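Local coordinates for uncharacterized protein (Neisseria gonorrhoeae, PDB 5V77) that is of unknown function, belongs to the NGO_1070-like family and folds as an all-beta, curled antiparallel sheet that is found as a pair of subunits, at residues 29-35 with 46-52; 10-14 with 107-111; 15-21 with 73-79. All coordinates share one frame; numbering follows the deposited sequence. Where two conformers were deposited one is given.

Interaction 1 of 3, residues 29-35 with 46-52; sequences NTLTLSF and YIKCSNI
Leu31 and Cys49 face each other as a hydrogen-bonded pair of an antiparallel beta hairpin, with Leu33 and Ile47 forming the next such pair. The Cys49 N to Leu31 O bond is 2.7 Å long and nearly straight, 168° at the hydrogen. On the face bearing Thr30, Thr32, Lys48 and Ser50, the threonine methyl groups do the touching. Thr30 CG2, anti to its own backbone N (OG1 chi1 -64°), reaches Lys48 CG at 3.7 Å, and the lysine chain runs on fully extended. Thr32 has the same rotamer and lays CG2 against Tyr46 CB at 3.8 Å. Leu31, on the opposite face, is met at about a right angle by Ile52 from beyond the corner, CD1 to CD1 3.8 Å. Phe35 crosses Ile47 at a slant, ring atom CE1 3.8 Å from Ile47 CD1, while Tyr46 CA approaches the ring edge. At the far end the chain turns a corner at Asn51, which has a positive phi. Here Asn29 O takes Ile52 N at 3.0 Å and, weakly, Asn51 N. One water donates to both Thr30 OG1 and Asn51 OD1, linking the two polar side chains at the end of the strand pair; Thr30 OG1 is also bonded to Asp26, and Asn51 ND2 to Glu104. The Asn29 amide instead reaches the second subunit, bonding to Asp70 and Leu72 there. Strand 17-25 flanks the hairpin along 30-35, with a classic beta bulge where Asn29 and Thr30 both face Ser25, and strand 105-109 lies beside 46-50. Leu33, Ile47 and Cys49 point into the interior against Ile91 of strand 89-94, and Leu33 and Cys49 also meet Ile101 of strand 98-103.

Interaction 2 of 3, residues 10-14 with 107-111; sequences KKNIF and NFEPL
An aromatic and aliphatic cluster joins the first strand, 9-13, of the curled antiparallel sheet to its last, 105-109. Phe108 is its centre, touched by Ile13 and Phe14 through side chains alone; the two backbones stay too far apart for strand pairing, with Ile13 CA 9.0 Å from Leu111 CA. Ile13 and Phe108 approach from opposite directions. The CD1 methyl of Ile13 sits over one face of the Phe108 ring, 4.1 Å from the centroid and 19° off the normal, a CH-pi contact displaced toward the rim. With CG1 held between the backbone N and the carbonyl carbon (chi1 65°), Ile13 also brings its CG2 methyl near Phe108 CZ, so both branches meet the ring. Phe14 adopts a left-handed backbone conformation just after the strand, and its ring slides past Phe108 in the opposite direction. The two ring planes stand at 90°, but the approach is oblique, with Phe14 CE1 3.6 Å from Phe108 CD1. Lys11 adds a loose contact at the rim of the Phe108 ring, where NZ lies near the ring plane. Ile47 of strand 43-58 touches both Ile13 and Phe108; Phe44 of the same strand and Phe35 of strand 30-37 each make an edge-to-face pair with Phe14. Leu82 of strand 75-84 packs on Phe108 as well. Beyond Phe108 the chain passes through a cis peptide bond into Pro110, and the Phe14 ring turns its edge to the backbone there, with CZ 3.5 Å from Glu109 O.

Interaction 3 of 3, residues 15-21 with 73-79; sequences HNVSLYE and FPLFIPE
Pro78 O receives the backbone N of Asn16 at 2.8 Å, a bond straight at the hydrogen (165°) although the donor stands well above the carbonyl plane. His15 CA comes up to the same oxygen with a CA-H...O contact of 3.2 Å. Next to it Val17 N bonds to Ile77 O; Asn16 and Val17 both face Ile77, a G1 beta bulge, with Asn16 in the left-handed backbone conformation. The side chains of His15 and Glu79 run alongside each other in one direction: Glu79 CB rests over one face of the imidazole, 4.2 Å from its centroid, and the carboxylate stands nearly perpendicular to the ring. Past the bulge, strands 17-21 and 75-77 pair antiparallel within the curled sheet, their short axes at 147°, with Val17 opposite Ile77 and Leu19 opposite Leu75 as hydrogen-bonded pairs. Leu19, its CG anti to the backbone N (chi1 173°), sends CD2 to Phe73 CE1 at 3.9 Å and to Leu75 CD2, while its CB touches Ile77 CD1. This apolar face continues onto Ile99 of strand 98-103, which both leucines meet, and Phe35 of strand 30-37 lies against Val17 and Leu19. On the other face Ser18 places its OG 3.3 Å from Pro74 CB and, in the conformer given, close to Phe76 CE2. A cis peptide bond precedes Pro74. Before it, the Phe73 ring lies against the backbone of Tyr20 and Glu21: Tyr20 O stands over one face toward the rim, and Glu21 CA lies over that face too, 4.3 Å from the ring centroid.

The three contacts belong to one curled antiparallel sheet, their centres 12 to 15 Å apart. Along the chain interaction 2 is outermost, joining the first strand to the last; interaction 3 is nested within it, and interaction 1 within interaction 3. Strands 30-37 and 17-25 are sheet neighbours, so backbone bonds from Ser34 to Tyr20 and Glu21 carry the hairpin of interaction 1 into interaction 3. Strand 105-109 pairs with 43-58, tying interaction 1 to interaction 2 through Lys48 with Asn107 and Tyr46 with Glu109. Strand 75-84 holds both 9-13 and 17-25, relating interactions 2 and 3. Local hairpin and distant chain ends are thus united in one sheet.

Interaction 1 of 3, residues 29-35 with 46-52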
loop_
_atom_site.group_PDB
_atom_site.type_symbol
_atom_site.label_atom_id
_atom_site.label_comp_id
_atom_site.label_asym_id
_atom_site.label_seq_id
_atom_site.Cartn_x
_atom_site.Cartn_y
_atom_site.Cartn_z
ATOM N N ASN A 29 6.695 8.975 1.640
ATOM C CA ASN A 29 6.669 9.047 3.103
ATOM C C ASN A 29 5.270 9.146 3.686
ATOM O O ASN A 29 5.118 9.011 4.919
ATOM C CB ASN A 29 7.492 10.245 3.597
ATOM C CG ASN A 29 8.983 10.062 3.380
ATOM O OD1 ASN A 29 9.449 8.974 3.012
ATOM N ND2 ASN A 29 9.746 11.120 3.619
ATOM N N THR A 30 4.263 9.416 2.852
ATOM C CA THR A 30 2.907 9.672 3.312
ATOM C C THR A 30 1.942 8.811 2.522
ATOM O O THR A 30 2.105 8.636 1.301
ATOM C CB THR A 30 2.538 11.148 3.150
ATOM O OG1 THR A 30 3.381 11.918 3.994
ATOM C CG2 THR A 30 1.065 11.402 3.533
ATOM N N LEU A 31 0.951 8.264 3.226
ATOM C CA LEU A 31 -0.174 7.571 2.611
ATOM C C LEU A 31 -1.452 8.329 2.919
ATOM O O LEU A 31 -1.719 8.660 4.086
ATOM C CB LEU A 31 -0.302 6.135 3.130
ATOM C CG LEU A 31 0.613 5.113 2.448
ATOM C CD1 LEU A 31 0.585 3.838 3.247
ATOM C CD2 LEU A 31 0.122 4.864 1.014
ATOM N N THR A 32 -2.258 8.578 1.890
ATOM C CA THR A 32 -3.552 9.223 2.090
ATOM C C THR A 32 -4.644 8.285 1.610
ATOM O O THR A 32 -4.582 7.756 0.488
ATOM C CB THR A 32 -3.632 10.572 1.363
ATOM O OG1 THR A 32 -2.563 11.412 1.824
ATOM C CG2 THR A 32 -4.980 11.284 1.663
ATOM N N LEU A 33 -5.626 8.073 2.469
ATOM C CA LEU A 33 -6.799 7.271 2.162
ATOM C C LEU A 33 -7.960 8.226 1.946
ATOM O O LEU A 33 -8.183 9.105 2.778
ATOM C CB LEU A 33 -7.105 6.308 3.313
ATOM C CG LEU A 33 -6.319 4.996 3.382
ATOM C CD1 LEU A 33 -4.824 5.257 3.535
ATOM C CD2 LEU A 33 -6.809 4.152 4.557
ATOM N N SER A 34 -8.684 8.079 0.830
ATOM C CA SER A 34 -9.776 8.997 0.529
ATOM C C SER A 34 -11.104 8.263 0.511
ATOM O O SER A 34 -11.179 7.106 0.083
ATOM C CB SER A 34 -9.562 9.710 -0.801
ATOM O OG SER A 34 -8.406 10.530 -0.711
ATOM N N PHE A 35 -12.156 8.981 0.931
ATOM C CA PHE A 35 -13.444 8.379 1.240
ATOM C C PHE A 35 -14.582 9.202 0.662
ATOM O O PHE A 35 -14.506 10.432 0.599
ATOM C CB PHE A 35 -13.670 8.281 2.754
ATOM C CG PHE A 35 -12.604 7.510 3.480
ATOM C CD1 PHE A 35 -11.432 8.144 3.891
ATOM C CD2 PHE A 35 -12.779 6.155 3.762
ATOM C CE1 PHE A 35 -10.434 7.435 4.575
ATOM C CE2 PHE A 35 -11.800 5.440 4.445
ATOM C CZ PHE A 35 -10.625 6.073 4.850
ATOM N N TYR A 46 -10.595 12.498 4.143
ATOM C CA TYR A 46 -9.370 11.718 3.964
ATOM C C TYR A 46 -8.720 11.465 5.313
ATOM O O TYR A 46 -8.950 12.196 6.281
ATOM C CB TYR A 46 -8.383 12.437 3.034
ATOM C CG TYR A 46 -7.894 13.771 3.573
ATOM C CD1 TYR A 46 -6.835 13.837 4.492
ATOM C CD2 TYR A 46 -8.490 14.966 3.168
ATOM C CE1 TYR A 46 -6.394 15.067 4.996
ATOM C CE2 TYR A 46 -8.057 16.196 3.666
ATOM C CZ TYR A 46 -7.008 16.236 4.570
ATOM O OH TYR A 46 -6.588 17.457 5.062
ATOM N N ILE A 47 -7.903 10.419 5.363
ATOM C CA ILE A 47 -7.003 10.163 6.488
ATOM C C ILE A 47 -5.591 10.201 5.940
ATOM O O ILE A 47 -5.259 9.456 5.005
ATOM C CB ILE A 47 -7.285 8.808 7.154
ATOM C CG1 ILE A 47 -8.687 8.797 7.747
ATOM C CG2 ILE A 47 -6.227 8.515 8.233
ATOM C CD1 ILE A 47 -9.142 7.395 8.186
ATOM N N LYS A 48 -4.760 11.053 6.524
ATOM C CA LYS A 48 -3.387 11.253 6.063
ATOM C C LYS A 48 -2.426 10.645 7.080
ATOM O O LYS A 48 -2.416 11.051 8.251
ATOM C CB LYS A 48 -3.104 12.743 5.883
ATOM C CG LYS A 48 -1.667 13.073 5.406
ATOM C CD LYS A 48 -1.489 14.597 5.361
ATOM C CE LYS A 48 -0.048 15.015 5.122
ATOM N NZ LYS A 48 0.068 16.513 5.002
ATOM N N CYS A 49 -1.623 9.685 6.635
ATOM C CA CYS A 49 -0.686 8.965 7.498
ATOM C C CYS A 49 0.707 9.447 7.116
ATOM O O CYS A 49 1.216 9.078 6.059
ATOM C CB CYS A 49 -0.839 7.462 7.306
ATOM S SG CYS A 49 -2.566 6.881 7.629
ATOM N N SER A 50 1.319 10.293 7.949
ATOM C CA SER A 50 2.594 10.922 7.599
ATOM C C SER A 50 3.769 10.217 8.269
ATOM O O SER A 50 3.743 9.966 9.482
ATOM C CB SER A 50 2.608 12.404 7.992
ATOM O OG SER A 50 1.562 13.085 7.328
ATOM N N ASN A 51 4.818 9.953 7.475
ATOM C CA ASN A 51 6.018 9.238 7.904
ATOM C C ASN A 51 5.642 7.805 8.245
ATOM O O ASN A 51 5.544 7.413 9.413
ATOM C CB ASN A 51 6.716 9.969 9.066
ATOM C CG ASN A 51 7.280 11.292 8.626
ATOM O OD1 ASN A 51 7.365 11.557 7.420
ATOM N ND2 ASN A 51 7.647 12.144 9.577
ATOM N N ILE A 52 5.430 7.017 7.193
ATOM C CA ILE A 52 4.915 5.665 7.331
ATOM C C ILE A 52 5.913 4.778 8.047
ATOM O O ILE A 52 7.115 4.775 7.737
ATOM C CB ILE A 52 4.597 5.094 5.943
ATOM C CG1 ILE A 52 3.497 5.930 5.303
ATOM C CG2 ILE A 52 4.193 3.614 6.043
ATOM C CD1 ILE A 52 2.201 5.839 5.998
HETATM O O HOH W 1 5.639 12.527 5.492
#

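Interaction 2 of 3, residues 10-14 with 107-111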
loop_
_atom_site.group_PDB
_atom_site.type_symbol
_atom_site.label_atom_id
_atom_site.label_comp_id
_atom_site.label_asym_id
_atom_site.label_seq_id
_atom_site.Cartn_x
_atom_site.Cartn_y
_atom_site.Cartn_z
ATOM N N LYS A 10 -7.583 4.694 22.222
ATOM C CA LYS A 10 -8.318 4.089 21.115
ATOM C C LYS A 10 -9.559 4.918 20.810
ATOM O O LYS A 10 -10.163 5.515 21.706
ATOM C CB LYS A 10 -8.723 2.636 21.415
ATOM N N LYS A 11 -9.947 4.940 19.538
ATOM C CA LYS A 11 -10.994 5.849 19.094
ATOM C C LYS A 11 -11.534 5.373 17.751
ATOM O O LYS A 11 -10.768 4.945 16.890
ATOM C CB LYS A 11 -10.436 7.272 18.985
ATOM C CG LYS A 11 -11.455 8.358 18.749
ATOM C CD LYS A 11 -10.809 9.724 18.959
ATOM C CE LYS A 11 -10.604 10.468 17.646
ATOM N NZ LYS A 11 -9.571 11.536 17.776
ATOM N N ASN A 12 -12.849 5.439 17.577
ATOM C CA ASN A 12 -13.467 5.078 16.308
ATOM C C ASN A 12 -13.772 6.343 15.521
ATOM O O ASN A 12 -14.409 7.264 16.042
ATOM C CB ASN A 12 -14.745 4.267 16.522
ATOM C CG ASN A 12 -14.462 2.839 16.929
ATOM O OD1 ASN A 12 -13.832 2.083 16.188
ATOM N ND2 ASN A 12 -14.937 2.456 18.109
ATOM N N ILE A 13 -13.318 6.389 14.269
ATOM C CA ILE A 13 -13.525 7.545 13.411
ATOM C C ILE A 13 -14.113 7.081 12.083
ATOM O O ILE A 13 -14.141 5.889 11.774
ATOM C CB ILE A 13 -12.230 8.342 13.181
ATOM C CG1 ILE A 13 -11.211 7.502 12.395
ATOM C CG2 ILE A 13 -11.663 8.807 14.510
ATOM C CD1 ILE A 13 -10.023 8.276 11.903
ATOM N N PHE A 14 -14.620 8.051 11.315
ATOM C CA PHE A 14 -15.064 7.824 9.937
ATOM C C PHE A 14 -16.127 6.722 9.873
ATOM O O PHE A 14 -15.944 5.673 9.246
ATOM C CB PHE A 14 -13.868 7.515 9.028
ATOM C CG PHE A 14 -13.206 8.742 8.471
ATOM C CD1 PHE A 14 -12.776 9.753 9.312
ATOM C CD2 PHE A 14 -13.010 8.888 7.108
ATOM C CE1 PHE A 14 -12.175 10.898 8.811
ATOM C CE2 PHE A 14 -12.395 10.038 6.611
ATOM C CZ PHE A 14 -11.989 11.031 7.456
ATOM N N ASN A 107 -3.641 12.277 10.712
ATOM C CA ASN A 107 -4.610 13.362 10.798
ATOM C C ASN A 107 -5.718 13.095 9.796
ATOM O O ASN A 107 -5.582 12.247 8.914
ATOM C CB ASN A 107 -3.972 14.726 10.508
ATOM C CG ASN A 107 -2.933 15.107 11.529
ATOM O OD1 ASN A 107 -1.747 15.177 11.218
ATOM N ND2 ASN A 107 -3.371 15.358 12.757
ATOM N N PHE A 108 -6.813 13.841 9.920
ATOM C CA PHE A 108 -7.926 13.576 9.019
ATOM C C PHE A 108 -8.849 14.786 8.949
ATOM O O PHE A 108 -8.875 15.629 9.851
ATOM C CB PHE A 108 -8.690 12.321 9.459
ATOM C CG PHE A 108 -9.118 12.334 10.903
ATOM C CD1 PHE A 108 -10.345 12.869 11.273
ATOM C CD2 PHE A 108 -8.307 11.790 11.892
ATOM C CE1 PHE A 108 -10.749 12.880 12.600
ATOM C CE2 PHE A 108 -8.707 11.804 13.226
ATOM C CZ PHE A 108 -9.935 12.347 13.576
ATOM N N GLU A 109 -9.584 14.870 7.835
ATOM C CA GLU A 109 -10.613 15.877 7.592
ATOM C C GLU A 109 -11.795 15.155 6.956
ATOM O O GLU A 109 -11.599 14.233 6.145
ATOM C CB GLU A 109 -10.138 17.017 6.665
ATOM C CG GLU A 109 -9.184 18.034 7.283
ATOM C CD GLU A 109 -9.916 19.176 7.954
ATOM O OE1 GLU A 109 -9.394 20.317 7.940
ATOM O OE2 GLU A 109 -11.020 18.935 8.483
ATOM N N PRO A 110 -13.034 15.526 7.303
ATOM C CA PRO A 110 -13.362 16.540 8.312
ATOM C C PRO A 110 -13.156 15.991 9.719
ATOM O O PRO A 110 -12.876 14.803 9.866
ATOM C CB PRO A 110 -14.834 16.850 8.023
ATOM C CG PRO A 110 -15.368 15.630 7.464
ATOM C CD PRO A 110 -14.238 15.019 6.636
ATOM N N LEU A 111 -13.269 16.852 10.735
ATOM C CA LEU A 111 -13.085 16.396 12.105
ATOM C C LEU A 111 -14.305 15.673 12.653
ATOM O O LEU A 111 -14.189 14.992 13.676
ATOM C CB LEU A 111 -12.719 17.575 13.008
ATOM C CG LEU A 111 -11.375 18.226 12.677
ATOM C CD1 LEU A 111 -10.963 19.255 13.728
ATOM C CD2 LEU A 111 -10.295 17.160 12.495
#

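Interaction 3 of 3, residues 15-21 with 73-79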
loop_
_atom_site.group_PDB
_atom_site.type_symbol
_atom_site.label_atom_id
_atom_site.label_comp_id
_atom_site.label_asym_id
_atom_site.label_seq_id
_atom_site.Cartn_x
_atom_site.Cartn_y
_atom_site.Cartn_z
ATOM N N HIS A 15 -17.256 6.982 10.535
ATOM C CA HIS A 15 -18.352 6.021 10.535
ATOM C C HIS A 15 -19.038 5.985 9.175
ATOM O O HIS A 15 -19.298 7.030 8.567
ATOM C CB HIS A 15 -19.385 6.372 11.605
ATOM C CG HIS A 15 -18.950 6.070 13.005
ATOM N ND1 HIS A 15 -17.680 6.336 13.471
ATOM C CD2 HIS A 15 -19.631 5.550 14.052
ATOM C CE1 HIS A 15 -17.596 5.979 14.740
ATOM N NE2 HIS A 15 -18.764 5.494 15.114
ATOM N N ASN A 16 -19.324 4.772 8.703
ATOM C CA ASN A 16 -20.096 4.529 7.489
ATOM C C ASN A 16 -19.542 5.313 6.297
ATOM O O ASN A 16 -20.218 6.131 5.679
ATOM C CB ASN A 16 -21.579 4.836 7.742
ATOM C CG ASN A 16 -22.157 3.994 8.878
ATOM O OD1 ASN A 16 -21.664 2.902 9.176
ATOM N ND2 ASN A 16 -23.198 4.503 9.523
ATOM N N VAL A 17 -18.279 5.040 5.969
ATOM C CA VAL A 17 -17.617 5.676 4.843
ATOM C C VAL A 17 -17.239 4.622 3.802
ATOM O O VAL A 17 -17.270 3.421 4.054
ATOM C CB VAL A 17 -16.368 6.459 5.283
ATOM C CG1 VAL A 17 -16.774 7.634 6.168
ATOM C CG2 VAL A 17 -15.434 5.523 6.013
ATOM N N SER A 18 -16.823 5.103 2.632
ATOM C CA SER A 18 -16.440 4.247 1.512
ATOM C C SER A 18 -15.050 4.650 1.051
ATOM O O SER A 18 -14.869 5.759 0.545
ATOM C CB SER A 18 -17.448 4.377 0.370
ATOM O OG SER A 18 -17.070 3.554 -0.725
ATOM N N LEU A 19 -14.079 3.749 1.220
ATOM C CA LEU A 19 -12.709 3.989 0.776
ATOM C C LEU A 19 -12.583 3.741 -0.723
ATOM O O LEU A 19 -12.942 2.664 -1.212
ATOM C CB LEU A 19 -11.755 3.076 1.539
ATOM C CG LEU A 19 -10.294 3.089 1.075
ATOM C CD1 LEU A 19 -9.668 4.412 1.467
ATOM C CD2 LEU A 19 -9.570 1.948 1.737
ATOM N N TYR A 20 -12.061 4.727 -1.465
ATOM C CA TYR A 20 -11.936 4.559 -2.907
ATOM C C TYR A 20 -10.513 4.699 -3.422
ATOM O O TYR A 20 -10.288 4.446 -4.611
ATOM C CB TYR A 20 -12.857 5.534 -3.669
ATOM C CG TYR A 20 -12.489 7.007 -3.594
ATOM C CD1 TYR A 20 -13.037 7.837 -2.620
ATOM C CD2 TYR A 20 -11.612 7.573 -4.518
ATOM C CE1 TYR A 20 -12.695 9.200 -2.555
ATOM C CE2 TYR A 20 -11.266 8.919 -4.468
ATOM C CZ TYR A 20 -11.814 9.728 -3.477
ATOM O OH TYR A 20 -11.483 11.069 -3.427
ATOM N N GLU A 21 -9.549 5.075 -2.586
ATOM C CA GLU A 21 -8.173 5.099 -3.066
ATOM C C GLU A 21 -7.203 5.173 -1.900
ATOM O O GLU A 21 -7.527 5.650 -0.810
ATOM C CB GLU A 21 -7.926 6.270 -4.018
ATOM C CG GLU A 21 -8.063 7.593 -3.340
ATOM C CD GLU A 21 -7.777 8.743 -4.261
ATOM O OE1 GLU A 21 -7.777 8.541 -5.486
ATOM O OE2 GLU A 21 -7.555 9.861 -3.758
ATOM N N PHE A 73 -11.940 -1.730 -4.126
ATOM C CA PHE A 73 -12.573 -0.415 -4.127
ATOM C C PHE A 73 -13.852 -0.445 -4.953
ATOM O O PHE A 73 -13.884 -1.069 -6.013
ATOM C CB PHE A 73 -11.645 0.649 -4.714
ATOM C CG PHE A 73 -10.328 0.778 -4.005
ATOM C CD1 PHE A 73 -10.239 0.699 -2.621
ATOM C CD2 PHE A 73 -9.170 0.991 -4.735
ATOM C CE1 PHE A 73 -9.001 0.833 -1.976
ATOM C CE2 PHE A 73 -7.931 1.125 -4.103
ATOM C CZ PHE A 73 -7.841 1.033 -2.734
ATOM N N PRO A 74 -14.929 0.230 -4.516
ATOM C CA PRO A 74 -15.024 0.998 -3.267
ATOM C C PRO A 74 -15.174 0.058 -2.083
ATOM O O PRO A 74 -15.864 -0.948 -2.196
ATOM C CB PRO A 74 -16.296 1.848 -3.453
ATOM C CG PRO A 74 -16.713 1.657 -4.881
ATOM C CD PRO A 74 -16.150 0.343 -5.323
ATOM N N LEU A 75 -14.532 0.362 -0.968
ATOM C CA LEU A 75 -14.572 -0.505 0.203
ATOM C C LEU A 75 -15.434 0.159 1.270
ATOM O O LEU A 75 -15.027 1.160 1.863
ATOM C CB LEU A 75 -13.154 -0.766 0.707
ATOM C CG LEU A 75 -12.964 -1.708 1.896
ATOM C CD1 LEU A 75 -13.325 -3.134 1.496
ATOM C CD2 LEU A 75 -11.520 -1.631 2.410
ATOM N N PHE A 76 -16.591 -0.416 1.553
ATOM C CA PHE A 76 -17.476 0.169 2.550
ATOM C C PHE A 76 -17.018 -0.223 3.953
ATOM O O PHE A 76 -16.739 -1.396 4.222
ATOM C CB PHE A 76 -18.912 -0.260 2.260
ATOM C CG PHE A 76 -19.338 0.047 0.846
ATOM C CD1 PHE A 76 -19.740 -0.960 -0.013
ATOM C CD2 PHE A 76 -19.278 1.345 0.364
ATOM C CE1 PHE A 76 -20.111 -0.671 -1.315
ATOM C CE2 PHE A 76 -19.643 1.643 -0.928
ATOM C CZ PHE A 76 -20.065 0.633 -1.772
ATOM N N ILE A 77 -16.904 0.774 4.835
ATOM C CA ILE A 77 -16.291 0.613 6.147
ATOM C C ILE A 77 -17.252 1.126 7.212
ATOM O O ILE A 77 -17.604 2.314 7.205
ATOM C CB ILE A 77 -14.950 1.359 6.235
ATOM C CG1 ILE A 77 -13.945 0.806 5.219
ATOM C CG2 ILE A 77 -14.380 1.272 7.640
ATOM C CD1 ILE A 77 -12.685 1.655 5.107
ATOM N N PRO A 78 -17.697 0.277 8.145
ATOM C CA PRO A 78 -18.514 0.785 9.262
ATOM C C PRO A 78 -17.811 1.836 10.108
ATOM O O PRO A 78 -18.439 2.828 10.503
ATOM C CB PRO A 78 -18.813 -0.485 10.071
ATOM C CG PRO A 78 -18.693 -1.605 9.070
ATOM C CD PRO A 78 -17.571 -1.187 8.165
ATOM N N GLU A 79 -16.534 1.638 10.418
ATOM C CA GLU A 79 -15.768 2.571 11.241
ATOM C C GLU A 79 -14.302 2.173 11.168
ATOM O O GLU A 79 -13.968 1.051 10.783
ATOM C CB GLU A 79 -16.242 2.570 12.697
ATOM C CG GLU A 79 -15.980 1.257 13.404
ATOM C CD GLU A 79 -16.713 1.159 14.728
ATOM O OE1 GLU A 79 -17.098 2.213 15.283
ATOM O OE2 GLU A 79 -16.907 0.020 15.203
#